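Local coordinates for glutamate ABC superfamily ATP binding cassette transporter, binding protein (Enterococcus faecium DO, PDB 5EYF), which binds glutamate in a cleft between two lobes and probably delivers it to an ABC transporter for uptake into the cell, at residues A138-Q143 / T196-G201; A84-T87 / E91-K94; E154-A159 / D169-D174. All blocks are in the same frame, centred on the assembly; numbering follows the deposited sequence. Where two conformers were deposited one is given.

Overall arrangement
Coming from the N terminus, the chain first meets interaction 2, where residues 84-87 fold against 91-94 after three intervening residues, a short loop leading into helix 90-93. Interaction 1 opens later, at helix 136-144, and closes after 52 intervening residues, at strand 198-205. Within that span lies the whole of interaction 3, which brings strand 170-172 back under helix 156-164 after nine intervening residues. No two of the loops cross. All three supply residues of the glutamate pocket; E198 and Y200 of interaction 1 also bond to T87 and D174, respectively. Strand 198-205 thus ties the ligand loop of interaction 2 to the mixed sheet under interaction 3.

Interaction 1 (A138-Q143 / T196-G201); sequences AANIRQ and TNEPYG. With MG (magnesium ion), chain D.
Of residues 138-143, N140 alone reaches segment 196-201, and it does so with its amide. CG lies anti to the carbonyl carbon (chi1 -74°), which carries ND2 off the helix to within 3.8 Å of T196 CG2 and 3.1 Å of E198 OE2. The N140 and E198 side chains approach from opposite directions, their amide and carboxylate planes 50° apart, while N140 crosses T196 at about a right angle. ND2 has its clear hydrogen bond with Q107 OE1. On the buried side the packing is close and polar: T196 OG1 donates to the anti lone pair of E198 OE2 at 2.7 Å, and the same hydroxyl is bonded to Q107 N. E198 is bent at chi2 (-71°), and its other oxygen, OE1, pairs with T87, so both carboxylate oxygens are held.

The other side is hydrated. There N197 OD1 binds a magnesium ion at 2.1 Å; four waters and N197 OD1 of the second subunit complete six ligands, and water 1 also donates to T196 O at 2.8 Å. The metal therefore bridges the two copies next to this small, 91 Å² contact. Around it, A138 and I141 pack the helix against strand 149-153, while E198 pairs through its backbone with A105 in strand 103-112, so Q107 of that strand stands between helix 136-144 and strand 198-205.

Interaction 2 (A84-T87 / E91-K94); sequences ATMT and ERKK. With GLU (glutamic acid), chain E.
NH1 of R92 holds two oxygens at once, O of the bound glutamate at 2.7 Å and the backbone O of T87 at 2.9 Å. The bond to T87 O arrives in the carbonyl plane on a lone pair, with a C=O...N angle of 124°, and that oxygen lies close to the guanidinium plane. The ligand's O is itself gripped twice, since T87 N also donates to it at 2.9 Å in a nearly straight bond (174°). T87 N and R92 NH1 are two donors converging on that shared acceptor, not partners of each other. NH2 of R92 takes the second carboxylate oxygen, OXT, at 2.8 Å, so the guanidinium meets the carboxylate edge-on with both of its terminal nitrogens, and its rotation is fixed.

R92 spans the distance as a straight rod: its chain is extended from CG to NE. Selenomethionine M86, also extended, crosses it, and M86 CG comes within 3.6 Å of R92 NH1 from an oblique direction. The neighbouring residues hold the ligand's amino nitrogen, which donates to T85 O and to T87 OG1, both at 2.8 Å. T87 OG1 is itself steadied by E198. T85 OG1 donates to the distal carboxylate at OE1. R70 brings a second guanidinium alongside and also bonds the ligand. A loop that reads the amino group, followed by an arginine that clamps the alpha-carboxylate, is part of the amino-acid recognition site characteristic of family 3 solute-binding proteins; D174 completes the grip on the amino group.

Interaction 3 (E154-A159 / D169-D174); sequences ENYAEA and DAMTTD. With GLU (glutamic acid), chain E.
The phenol ring of Y156 is met obliquely by two groups of segment 169-174. T173 OG1 stands 3.7 Å from Y156 CE1, and the methyl CE of selenomethionine M171 lies 4.1 Å from Y156 CD1. Both side chains cross the tyrosine at about a right angle. Beyond the segments, V132 and I177 pack on the same residue, and K22, D24 and T25 touch it from across the ligand cleft. At the far end of the ring, Y156 OH rests 3.6 Å from glutamate CG, so the phenol oxygen borders the ligand's side chain.

M171 fills the ground between helix and strand. Its CG is anti to the backbone N (chi1 171°) and the chain stays extended beyond it, which places CE beneath the first turn of helix 156-164, 3.8 Å from A159 CB. The selenium also lies beside A159 CB. That turn is tied down at its start: N155 OD1, at the N-cap, accepts from E158 N at 2.8 Å, nearly head-on to the C=O, while E158 OE1 takes the N-H of E154 at 3.0 Å. The helix links strands 149-153 and 170-172, which flank 128-132 and run parallel to it, a beta-alpha-beta crossover of this lobe.

Strand 170-172 then turns a corner at T173 into D174. D174 holds the N-cap position of helix 175-182, yet its carboxylate goes to the ligand: OD2 accepts from the glutamate's amino nitrogen at 2.6 Å and is also bonded by Y200. Between helix and strand the contact is mostly apolar, with T173 OG1 against the ring as its polar exception; within these segments it is D174 that bonds the ligand, and its negative charge probably complements the ligand's ammonium group.

Interaction 1 (A138-Q143 / T196-G201)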
ATOM      1  N   ALA B 138      -4.976  17.578  -2.811  1.00 23.80           N
ATOM      2  CA  ALA B 138      -4.953  18.886  -2.160  1.00 27.23           C
ATOM      3  C   ALA B 138      -5.332  18.742  -0.698  1.00 28.86           C
ATOM      4  O   ALA B 138      -4.648  19.272   0.189  1.00 31.10           O
ATOM      5  CB  ALA B 138      -5.879  19.879  -2.872  1.00 28.06           C
ATOM      6  N   ALA B 139      -6.342  17.925  -0.421  1.00 30.80           N
ATOM      7  CA  ALA B 139      -6.718  17.675   0.965  1.00 32.36           C
ATOM      8  C   ALA B 139      -5.592  16.994   1.739  1.00 31.66           C
ATOM      9  O   ALA B 139      -5.332  17.354   2.888  1.00 31.66           O
ATOM     10  CB  ALA B 139      -8.007  16.852   1.024  1.00 33.71           C
ATOM     11  N   ASN B 140      -4.906  16.015   1.133  1.00 28.57           N
ATOM     12  CA  ASN B 140      -3.806  15.364   1.842  1.00 26.94           C
ATOM     13  C   ASN B 140      -2.668  16.335   2.136  1.00 26.83           C
ATOM     14  O   ASN B 140      -1.986  16.204   3.166  1.00 26.65           O
ATOM     15  CB  ASN B 140      -3.264  14.177   1.046  1.00 27.35           C
ATOM     16  CG  ASN B 140      -4.199  12.963   1.063  1.00 30.36           C
ATOM     17  OD1 ASN B 140      -5.065  12.840   1.934  1.00 32.41           O
ATOM     18  ND2 ASN B 140      -4.022  12.062   0.078  1.00 30.21           N
ATOM     19  N   ILE B 141      -2.409  17.284   1.234  1.00 27.11           N
ATOM     20  CA  ILE B 141      -1.380  18.275   1.532  1.00 28.33           C
ATOM     21  C   ILE B 141      -1.787  19.107   2.731  1.00 29.77           C
ATOM     22  O   ILE B 141      -0.969  19.398   3.612  1.00 30.90           O
ATOM     23  CB  ILE B 141      -1.093  19.186   0.330  1.00 31.48           C
ATOM     24  CG1 ILE B 141      -0.166  18.502  -0.642  1.00 30.90           C
ATOM     25  CG2 ILE B 141      -0.362  20.433   0.830  1.00 34.54           C
ATOM     26  CD1 ILE B 141       1.239  18.351  -0.135  1.00 28.64           C
ATOM     27  N   ARG B 142      -3.048  19.536   2.774  1.00 31.42           N
ATOM     28  CA  ARG B 142      -3.461  20.392   3.873  1.00 33.79           C
ATOM     29  C   ARG B 142      -3.298  19.684   5.209  1.00 33.07           C
ATOM     30  O   ARG B 142      -3.171  20.338   6.243  1.00 34.05           O
ATOM     31  CB  ARG B 142      -4.901  20.867   3.650  1.00 37.52           C
ATOM     32  CG  ARG B 142      -5.027  21.717   2.383  1.00 42.63           C
ATOM     33  CD  ARG B 142      -6.393  22.373   2.172  1.00 47.54           C
ATOM     34  NE  ARG B 142      -6.341  23.373   1.096  1.00 50.63           N
ATOM     35  CZ  ARG B 142      -6.817  23.185  -0.133  1.00 52.27           C
ATOM     36  NH1 ARG B 142      -7.401  22.035  -0.443  1.00 52.56           N
ATOM     37  NH2 ARG B 142      -6.720  24.145  -1.053  1.00 52.55           N
ATOM     38  N   GLN B 143      -3.253  18.360   5.206  1.00 32.10           N
ATOM     39  CA  GLN B 143      -2.984  17.613   6.421  1.00 31.90           C
ATOM     40  C   GLN B 143      -1.493  17.435   6.687  1.00 31.53           C
ATOM     41  O   GLN B 143      -1.013  17.712   7.793  1.00 33.00           O
ATOM     42  CB  GLN B 143      -3.667  16.253   6.339  1.00 33.48           C
ATOM     43  CG  GLN B 143      -3.307  15.323   7.481  1.00 35.08           C
ATOM     44  CD  GLN B 143      -4.133  14.064   7.453  1.00 36.72           C
ATOM     45  OE1 GLN B 143      -5.245  14.066   6.948  1.00 37.39           O
ATOM     46  NE2 GLN B 143      -3.588  12.978   7.979  1.00 38.31           N
ATOM     47  N   THR B 196       1.688   9.356   1.687  1.00 14.86           N
ATOM     48  CA  THR B 196       0.436   8.659   1.926  1.00 14.54           C
ATOM     49  C   THR B 196       0.516   7.281   1.293  1.00 14.74           C
ATOM     50  O   THR B 196       1.408   6.995   0.484  1.00 15.24           O
ATOM     51  CB  THR B 196      -0.772   9.363   1.319  1.00 14.13           C
ATOM     52  OG1 THR B 196      -0.713   9.235  -0.109  1.00 14.74           O
ATOM     53  CG2 THR B 196      -0.833  10.847   1.713  1.00 15.03           C
ATOM     54  N   ASN B 197      -0.455   6.430   1.624  1.00 14.32           N
ATOM     55  CA  ASN B 197      -0.715   5.243   0.815  1.00 13.94           C
ATOM     56  C   ASN B 197      -1.943   5.502  -0.040  1.00 14.31           C
ATOM     57  O   ASN B 197      -2.940   6.022   0.456  1.00 15.31           O
ATOM     58  CB  ASN B 197      -0.929   4.025   1.709  1.00 15.17           C
ATOM     59  CG  ASN B 197       0.309   3.686   2.474  1.00 16.24           C
ATOM     60  OD1 ASN B 197       1.423   3.828   1.959  1.00 16.19           O
ATOM     61  ND2 ASN B 197       0.137   3.269   3.711  1.00 18.49           N
ATOM     62  N   GLU B 198      -1.868   5.156  -1.327  1.00 14.67           N
ATOM     63  CA  GLU B 198      -2.973   5.372  -2.267  1.00 15.09           C
ATOM     64  C   GLU B 198      -3.246   4.058  -2.973  1.00 14.51           C
ATOM     65  O   GLU B 198      -2.820   3.863  -4.114  1.00 15.53           O
ATOM     66  CB  GLU B 198      -2.643   6.470  -3.286  1.00 14.54           C
ATOM     67  CG  GLU B 198      -2.272   7.836  -2.682  1.00 15.82           C
ATOM     68  CD  GLU B 198      -3.422   8.582  -2.042  1.00 18.05           C
ATOM     69  OE1 GLU B 198      -4.574   8.467  -2.475  1.00 18.90           O
ATOM     70  OE2 GLU B 198      -3.181   9.335  -1.079  1.00 19.03           O
ATOM     71  N   PRO B 199      -3.934   3.126  -2.314  1.00 12.84           N
ATOM     72  CA  PRO B 199      -4.284   1.855  -2.985  1.00 12.40           C
ATOM     73  C   PRO B 199      -5.413   2.068  -3.985  1.00 12.36           C
ATOM     74  O   PRO B 199      -6.485   2.564  -3.622  1.00 14.99           O
ATOM     75  CB  PRO B 199      -4.730   0.951  -1.831  1.00 13.59           C
ATOM     76  CG  PRO B 199      -5.195   1.929  -0.774  1.00 15.59           C
ATOM     77  CD  PRO B 199      -4.354   3.155  -0.899  1.00 14.28           C
ATOM     78  N   TYR B 200      -5.183   1.711  -5.246  1.00 12.42           N
ATOM     79  CA  TYR B 200      -6.225   1.904  -6.248  1.00 11.69           C
ATOM     80  C   TYR B 200      -7.194   0.729  -6.265  1.00 12.20           C
ATOM     81  O   TYR B 200      -6.782  -0.439  -6.207  1.00 12.86           O
ATOM     82  CB  TYR B 200      -5.624   2.012  -7.645  1.00 13.85           C
ATOM     83  CG  TYR B 200      -4.718   3.179  -7.916  1.00 13.60           C
ATOM     84  CD1 TYR B 200      -4.612   4.251  -7.026  1.00 15.89           C
ATOM     85  CD2 TYR B 200      -4.003   3.232  -9.107  1.00 14.50           C
ATOM     86  CE1 TYR B 200      -3.781   5.321  -7.318  1.00 17.03           C
ATOM     87  CE2 TYR B 200      -3.183   4.290  -9.410  1.00 15.62           C
ATOM     88  CZ  TYR B 200      -3.069   5.331  -8.511  1.00 16.00           C
ATOM     89  OH  TYR B 200      -2.242   6.401  -8.847  1.00 18.13           O
ATOM     90  N   GLY B 201      -8.481   1.053  -6.389  1.00 13.07           N
ATOM     91  CA  GLY B 201      -9.508   0.054  -6.592  1.00 13.46           C
ATOM     92  C   GLY B 201     -10.369   0.412  -7.787  1.00 13.89           C
ATOM     93  O   GLY B 201     -10.342   1.540  -8.291  1.00 14.82           O
TER
HETATM   94 MG    MG D 302       2.768   2.914   0.642  1.00 15.40          MG
HETATM   95  O   HOH W   1       3.050   4.806  -0.196  1.00 16.74           O
HETATM   96  O   HOH W   2       1.259   2.565  -0.693  1.00 15.79           O
HETATM   97  O   HOH W   3       4.491   3.169   1.785  1.00 17.97           O
HETATM   98  O   HOH W   4       2.456   1.118   1.693  1.00 13.67           O

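Interaction 2 (A84-T87 / E91-K94)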
ATOM      1  N   ALA B  84      -9.536   4.289 -12.830  1.00 16.13           N
ATOM      2  CA  ALA B  84      -9.045   5.622 -13.171  1.00 16.79           C
ATOM      3  C   ALA B  84      -8.253   6.159 -11.988  1.00 17.28           C
ATOM      4  O   ALA B  84      -8.697   7.096 -11.326  1.00 19.35           O
ATOM      5  CB  ALA B  84     -10.207   6.585 -13.529  1.00 17.10           C
ATOM      6  N   THR B  85      -7.114   5.525 -11.694  1.00 17.08           N
ATOM      7  CA  THR B  85      -6.190   5.910 -10.604  1.00 16.07           C
ATOM      8  C   THR B  85      -6.939   6.321  -9.337  1.00 16.83           C
ATOM      9  O   THR B  85      -6.640   7.340  -8.713  1.00 17.57           O
ATOM     10  CB  THR B  85      -5.224   7.031 -11.048  1.00 17.40           C
ATOM     11  OG1 THR B  85      -5.946   8.243 -11.386  1.00 18.14           O
ATOM     12  CG2 THR B  85      -4.424   6.582 -12.262  1.00 17.08           C
HETATM   13  N   MSE B  86      -7.907   5.504  -8.940  1.00 15.79           N
HETATM   14  CA  MSE B  86      -8.829   5.900  -7.869  1.00 15.84           C
HETATM   15  C   MSE B  86      -8.541   5.234  -6.538  1.00 16.45           C
HETATM   16  O   MSE B  86      -8.679   4.023  -6.409  1.00 15.91           O
HETATM   17  CB  MSE B  86     -10.259   5.570  -8.263  1.00 16.84           C
HETATM   18  CG  MSE B  86     -11.280   6.217  -7.315  1.00 18.59           C
HETATM   19 SE   MSE B  86     -13.037   5.940  -8.109  0.76 23.72          SE
HETATM   20  CE  MSE B  86     -14.125   6.697  -6.704  1.00 21.96           C
ATOM     21  N   THR B  87      -8.158   6.028  -5.547  1.00 15.03           N
ATOM     22  CA  THR B  87      -7.828   5.467  -4.246  1.00 14.73           C
ATOM     23  C   THR B  87      -9.081   5.032  -3.497  1.00 16.20           C
ATOM     24  O   THR B  87     -10.117   5.728  -3.502  1.00 16.76           O
ATOM     25  CB  THR B  87      -7.070   6.524  -3.428  1.00 16.24           C
ATOM     26  OG1 THR B  87      -5.884   6.872  -4.142  1.00 17.88           O
ATOM     27  CG2 THR B  87      -6.700   6.008  -2.030  1.00 16.82           C
ATOM     28  N   GLU B  91     -14.511   7.182   3.012  0.60 23.64           N
ATOM     29  CA  GLU B  91     -15.437   8.230   2.589  0.60 25.63           C
ATOM     30  C   GLU B  91     -16.010   7.947   1.202  0.60 23.37           C
ATOM     31  O   GLU B  91     -17.183   8.238   0.933  0.60 23.76           O
ATOM     32  CB  GLU B  91     -14.713   9.571   2.633  0.60 28.79           C
ATOM     33  CG  GLU B  91     -13.946   9.774   3.957  0.60 31.03           C
ATOM     34  CD  GLU B  91     -12.447   9.439   3.870  0.60 30.64           C
ATOM     35  OE1 GLU B  91     -11.705  10.301   3.340  0.60 33.67           O
ATOM     36  OE2 GLU B  91     -12.013   8.342   4.326  0.60 24.10           O
ATOM     37  N   ARG B  92     -15.192   7.400   0.299  1.00 22.05           N
ATOM     38  CA  ARG B  92     -15.681   7.002  -1.010  1.00 22.30           C
ATOM     39  C   ARG B  92     -16.535   5.750  -0.938  1.00 22.63           C
ATOM     40  O   ARG B  92     -17.464   5.589  -1.748  1.00 23.67           O
ATOM     41  CB  ARG B  92     -14.497   6.815  -1.942  1.00 21.45           C
ATOM     42  CG  ARG B  92     -13.925   8.162  -2.410  1.00 21.95           C
ATOM     43  CD  ARG B  92     -12.619   8.021  -3.159  1.00 21.37           C
ATOM     44  NE  ARG B  92     -12.102   9.315  -3.621  1.00 23.14           N
ATOM     45  CZ  ARG B  92     -10.971   9.462  -4.308  1.00 21.18           C
ATOM     46  NH1 ARG B  92     -10.249   8.380  -4.623  1.00 18.90           N
ATOM     47  NH2 ARG B  92     -10.583  10.671  -4.728  1.00 23.17           N
ATOM     48  N   LYS B  93     -16.258   4.871   0.041  1.00 23.60           N
ATOM     49  CA  LYS B  93     -17.068   3.673   0.217  1.00 24.18           C
ATOM     50  C   LYS B  93     -18.506   3.992   0.619  1.00 25.44           C
ATOM     51  O   LYS B  93     -19.374   3.124   0.511  1.00 26.93           O
ATOM     52  CB  LYS B  93     -16.386   2.742   1.226  1.00 23.20           C
ATOM     53  CG  LYS B  93     -15.105   2.122   0.630  1.00 23.99           C
ATOM     54  CD  LYS B  93     -14.358   1.224   1.592  1.00 27.07           C
ATOM     55  CE  LYS B  93     -15.213   0.064   2.020  1.00 32.62           C
ATOM     56  NZ  LYS B  93     -14.449  -1.044   2.661  1.00 35.38           N
ATOM     57  N   LYS B  94     -18.794   5.219   1.056  1.00 25.98           N
ATOM     58  CA  LYS B  94     -20.188   5.608   1.206  1.00 26.90           C
ATOM     59  C   LYS B  94     -20.896   5.755  -0.131  1.00 27.22           C
ATOM     60  O   LYS B  94     -22.127   5.631  -0.183  1.00 28.10           O
ATOM     61  CB  LYS B  94     -20.281   6.931   1.962  1.00 29.03           C
ATOM     62  CG  LYS B  94     -19.481   6.929   3.228  1.00 31.86           C
ATOM     63  CD  LYS B  94     -19.961   5.861   4.144  1.00 35.56           C
ATOM     64  CE  LYS B  94     -19.422   6.096   5.535  1.00 39.65           C
ATOM     65  NZ  LYS B  94     -19.514   4.869   6.362  1.00 42.05           N
TER
HETATM   66  N   GLU E 301      -5.400   8.413  -6.481  1.00 19.56           N
HETATM   67  CA  GLU E 301      -5.794   9.746  -5.998  1.00 20.28           C
HETATM   68  C   GLU E 301      -7.308   9.836  -5.863  1.00 21.40           C
HETATM   69  O   GLU E 301      -8.036   8.884  -6.173  1.00 19.80           O
HETATM   70  CB  GLU E 301      -5.267  10.866  -6.917  1.00 21.92           C
HETATM   71  CG  GLU E 301      -5.484  10.628  -8.412  1.00 22.94           C
HETATM   72  CD  GLU E 301      -6.927  10.795  -8.877  1.00 24.08           C
HETATM   73  OE1 GLU E 301      -7.285  10.144  -9.864  1.00 23.07           O
HETATM   74  OE2 GLU E 301      -7.684  11.630  -8.328  1.00 25.23           O
HETATM   75  OXT GLU E 301      -7.845  10.869  -5.415  1.00 25.38           O

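Interaction 3 (E154-A159 / D169-D174)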
ATOM      1  N   GLU B 154      -6.940  23.019 -12.917  0.57 34.02           N
ATOM      2  CA  GLU B 154      -8.026  22.201 -13.436  0.57 35.97           C
ATOM      3  C   GLU B 154      -7.603  20.787 -13.801  0.57 33.93           C
ATOM      4  O   GLU B 154      -8.463  19.900 -13.839  0.57 35.07           O
ATOM      5  CB  GLU B 154      -8.654  22.870 -14.660  0.57 40.13           C
ATOM      6  CG  GLU B 154      -9.247  24.239 -14.378  0.57 44.88           C
ATOM      7  CD  GLU B 154     -10.396  24.193 -13.390  0.57 49.29           C
ATOM      8  OE1 GLU B 154     -10.968  23.100 -13.172  0.57 50.51           O
ATOM      9  OE2 GLU B 154     -10.730  25.258 -12.829  0.57 51.22           O
ATOM     10  N   ASN B 155      -6.324  20.553 -14.084  1.00 31.52           N
ATOM     11  CA  ASN B 155      -5.881  19.227 -14.504  1.00 29.50           C
ATOM     12  C   ASN B 155      -4.365  19.132 -14.336  1.00 27.07           C
ATOM     13  O   ASN B 155      -3.688  20.115 -14.026  1.00 25.74           O
ATOM     14  CB  ASN B 155      -6.325  18.916 -15.956  1.00 30.49           C
ATOM     15  CG  ASN B 155      -5.892  19.989 -16.966  1.00 30.73           C
ATOM     16  OD1 ASN B 155      -4.730  20.371 -17.019  1.00 30.57           O
ATOM     17  ND2 ASN B 155      -6.837  20.464 -17.783  1.00 31.08           N
ATOM     18  N   TYR B 156      -3.836  17.931 -14.586  1.00 25.97           N
ATOM     19  CA  TYR B 156      -2.408  17.718 -14.393  1.00 25.34           C
ATOM     20  C   TYR B 156      -1.592  18.574 -15.342  1.00 25.77           C
ATOM     21  O   TYR B 156      -0.549  19.106 -14.958  1.00 25.60           O
ATOM     22  CB  TYR B 156      -2.032  16.253 -14.597  1.00 25.34           C
ATOM     23  CG  TYR B 156      -2.753  15.271 -13.734  1.00 25.73           C
ATOM     24  CD1 TYR B 156      -2.744  15.376 -12.351  1.00 25.88           C
ATOM     25  CD2 TYR B 156      -3.444  14.216 -14.306  1.00 26.17           C
ATOM     26  CE1 TYR B 156      -3.414  14.443 -11.563  1.00 25.92           C
ATOM     27  CE2 TYR B 156      -4.109  13.282 -13.525  1.00 26.57           C
ATOM     28  CZ  TYR B 156      -4.114  13.426 -12.159  1.00 25.70           C
ATOM     29  OH  TYR B 156      -4.775  12.482 -11.373  1.00 27.07           O
ATOM     30  N   ALA B 157      -2.032  18.691 -16.598  1.00 28.54           N
ATOM     31  CA  ALA B 157      -1.285  19.484 -17.567  1.00 28.33           C
ATOM     32  C   ALA B 157      -1.131  20.917 -17.086  1.00 27.85           C
ATOM     33  O   ALA B 157      -0.038  21.493 -17.156  1.00 27.77           O
ATOM     34  CB  ALA B 157      -1.981  19.441 -18.929  1.00 29.61           C
ATOM     35  N   GLU B 158      -2.222  21.503 -16.580  1.00 27.65           N
ATOM     36  CA  GLU B 158      -2.187  22.877 -16.079  1.00 27.99           C
ATOM     37  C   GLU B 158      -1.304  22.976 -14.844  1.00 24.20           C
ATOM     38  O   GLU B 158      -0.540  23.939 -14.680  1.00 24.91           O
ATOM     39  CB  GLU B 158      -3.602  23.328 -15.729  1.00 32.30           C
ATOM     40  CG  GLU B 158      -4.197  24.393 -16.570  1.00 37.32           C
ATOM     41  CD  GLU B 158      -4.917  25.421 -15.717  0.47 39.40           C
ATOM     42  OE1 GLU B 158      -5.743  25.020 -14.864  0.74 39.54           O
ATOM     43  OE2 GLU B 158      -4.625  26.626 -15.874  0.35 40.97           O
ATOM     44  N   ALA B 159      -1.411  21.983 -13.951  1.00 24.73           N
ATOM     45  CA  ALA B 159      -0.575  21.957 -12.762  1.00 22.49           C
ATOM     46  C   ALA B 159       0.893  21.879 -13.135  1.00 21.32           C
ATOM     47  O   ALA B 159       1.734  22.545 -12.525  1.00 20.93           O
ATOM     48  CB  ALA B 159      -0.972  20.760 -11.884  1.00 22.55           C
ATOM     49  N   ASP B 169       5.976  25.950  -6.155  1.00 22.64           N
ATOM     50  CA  ASP B 169       7.286  25.429  -5.820  1.00 22.41           C
ATOM     51  C   ASP B 169       7.359  23.915  -5.952  1.00 21.46           C
ATOM     52  O   ASP B 169       8.463  23.372  -6.089  1.00 23.98           O
ATOM     53  CB  ASP B 169       7.662  25.818  -4.379  1.00 24.22           C
ATOM     54  CG  ASP B 169       7.646  27.321  -4.138  1.00 27.30           C
ATOM     55  OD1 ASP B 169       8.574  28.020  -4.595  1.00 30.36           O
ATOM     56  OD2 ASP B 169       6.709  27.814  -3.476  1.00 27.92           O
ATOM     57  N   ALA B 170       6.213  23.233  -5.918  1.00 18.64           N
ATOM     58  CA  ALA B 170       6.158  21.780  -5.989  1.00 17.27           C
ATOM     59  C   ALA B 170       4.797  21.384  -6.521  1.00 17.27           C
ATOM     60  O   ALA B 170       3.818  22.105  -6.327  1.00 19.03           O
ATOM     61  CB  ALA B 170       6.389  21.119  -4.609  1.00 17.75           C
HETATM   62  N   MSE B 171       4.759  20.272  -7.251  1.00 16.74           N
HETATM   63  CA  MSE B 171       3.499  19.697  -7.692  1.00 16.46           C
HETATM   64  C   MSE B 171       3.277  18.401  -6.931  1.00 16.14           C
HETATM   65  O   MSE B 171       4.229  17.668  -6.687  1.00 17.38           O
HETATM   66  CB  MSE B 171       3.503  19.458  -9.207  1.00 18.93           C
HETATM   67  CG  MSE B 171       2.320  18.661  -9.696  1.00 20.42           C
HETATM   68 SE   MSE B 171       2.424  18.527 -11.624  0.76 25.13          SE
HETATM   69  CE  MSE B 171       0.809  17.392 -11.824  1.00 25.42           C
ATOM     70  N   THR B 172       2.029  18.119  -6.576  1.00 15.22           N
ATOM     71  CA  THR B 172       1.716  16.891  -5.856  1.00 15.50           C
ATOM     72  C   THR B 172       0.553  16.137  -6.485  1.00 16.36           C
ATOM     73  O   THR B 172      -0.421  16.737  -6.958  1.00 19.09           O
ATOM     74  CB  THR B 172       1.444  17.202  -4.366  1.00 15.52           C
ATOM     75  OG1 THR B 172       1.427  15.967  -3.641  1.00 16.81           O
ATOM     76  CG2 THR B 172       0.130  17.932  -4.137  1.00 17.29           C
ATOM     77  N   THR B 173       0.710  14.809  -6.537  1.00 16.09           N
ATOM     78  CA  THR B 173      -0.340  13.844  -6.840  1.00 16.94           C
ATOM     79  C   THR B 173       0.342  12.497  -6.636  1.00 17.43           C
ATOM     80  O   THR B 173       1.384  12.444  -5.965  1.00 15.88           O
ATOM     81  CB  THR B 173      -0.961  14.018  -8.248  1.00 18.44           C
ATOM     82  OG1 THR B 173      -1.977  13.019  -8.461  1.00 19.64           O
ATOM     83  CG2 THR B 173       0.069  13.891  -9.373  1.00 19.54           C
ATOM     84  N   ASP B 174      -0.231  11.416  -7.141  1.00 17.64           N
ATOM     85  CA  ASP B 174       0.318  10.108  -6.828  1.00 18.62           C
ATOM     86  C   ASP B 174       1.680   9.944  -7.489  1.00 19.58           C
ATOM     87  O   ASP B 174       1.895  10.395  -8.617  1.00 19.59           O
ATOM     88  CB  ASP B 174      -0.605   8.997  -7.314  1.00 18.28           C
ATOM     89  CG  ASP B 174      -1.971   8.982  -6.630  1.00 20.01           C
ATOM     90  OD1 ASP B 174      -2.129   9.640  -5.573  1.00 19.95           O
ATOM     91  OD2 ASP B 174      -2.906   8.304  -7.185  1.00 20.21           O
TER
HETATM   92  N   GLU E 301      -5.400   8.413  -6.481  1.00 19.56           N
HETATM   93  CA  GLU E 301      -5.794   9.746  -5.998  1.00 20.28           C
HETATM   94  C   GLU E 301      -7.308   9.836  -5.863  1.00 21.40           C
HETATM   95  O   GLU E 301      -8.036   8.884  -6.173  1.00 19.80           O
HETATM   96  CB  GLU E 301      -5.267  10.866  -6.917  1.00 21.92           C
HETATM   97  CG  GLU E 301      -5.484  10.628  -8.412  1.00 22.94           C
HETATM   98  CD  GLU E 301      -6.927  10.795  -8.877  1.00 24.08           C
HETATM   99  OE1 GLU E 301      -7.285  10.144  -9.864  1.00 23.07           O
HETATM  100  OE2 GLU E 301      -7.684  11.630  -8.328  1.00 25.23           O
HETATM  101  OXT GLU E 301      -7.845  10.869  -5.415  1.00 25.38           O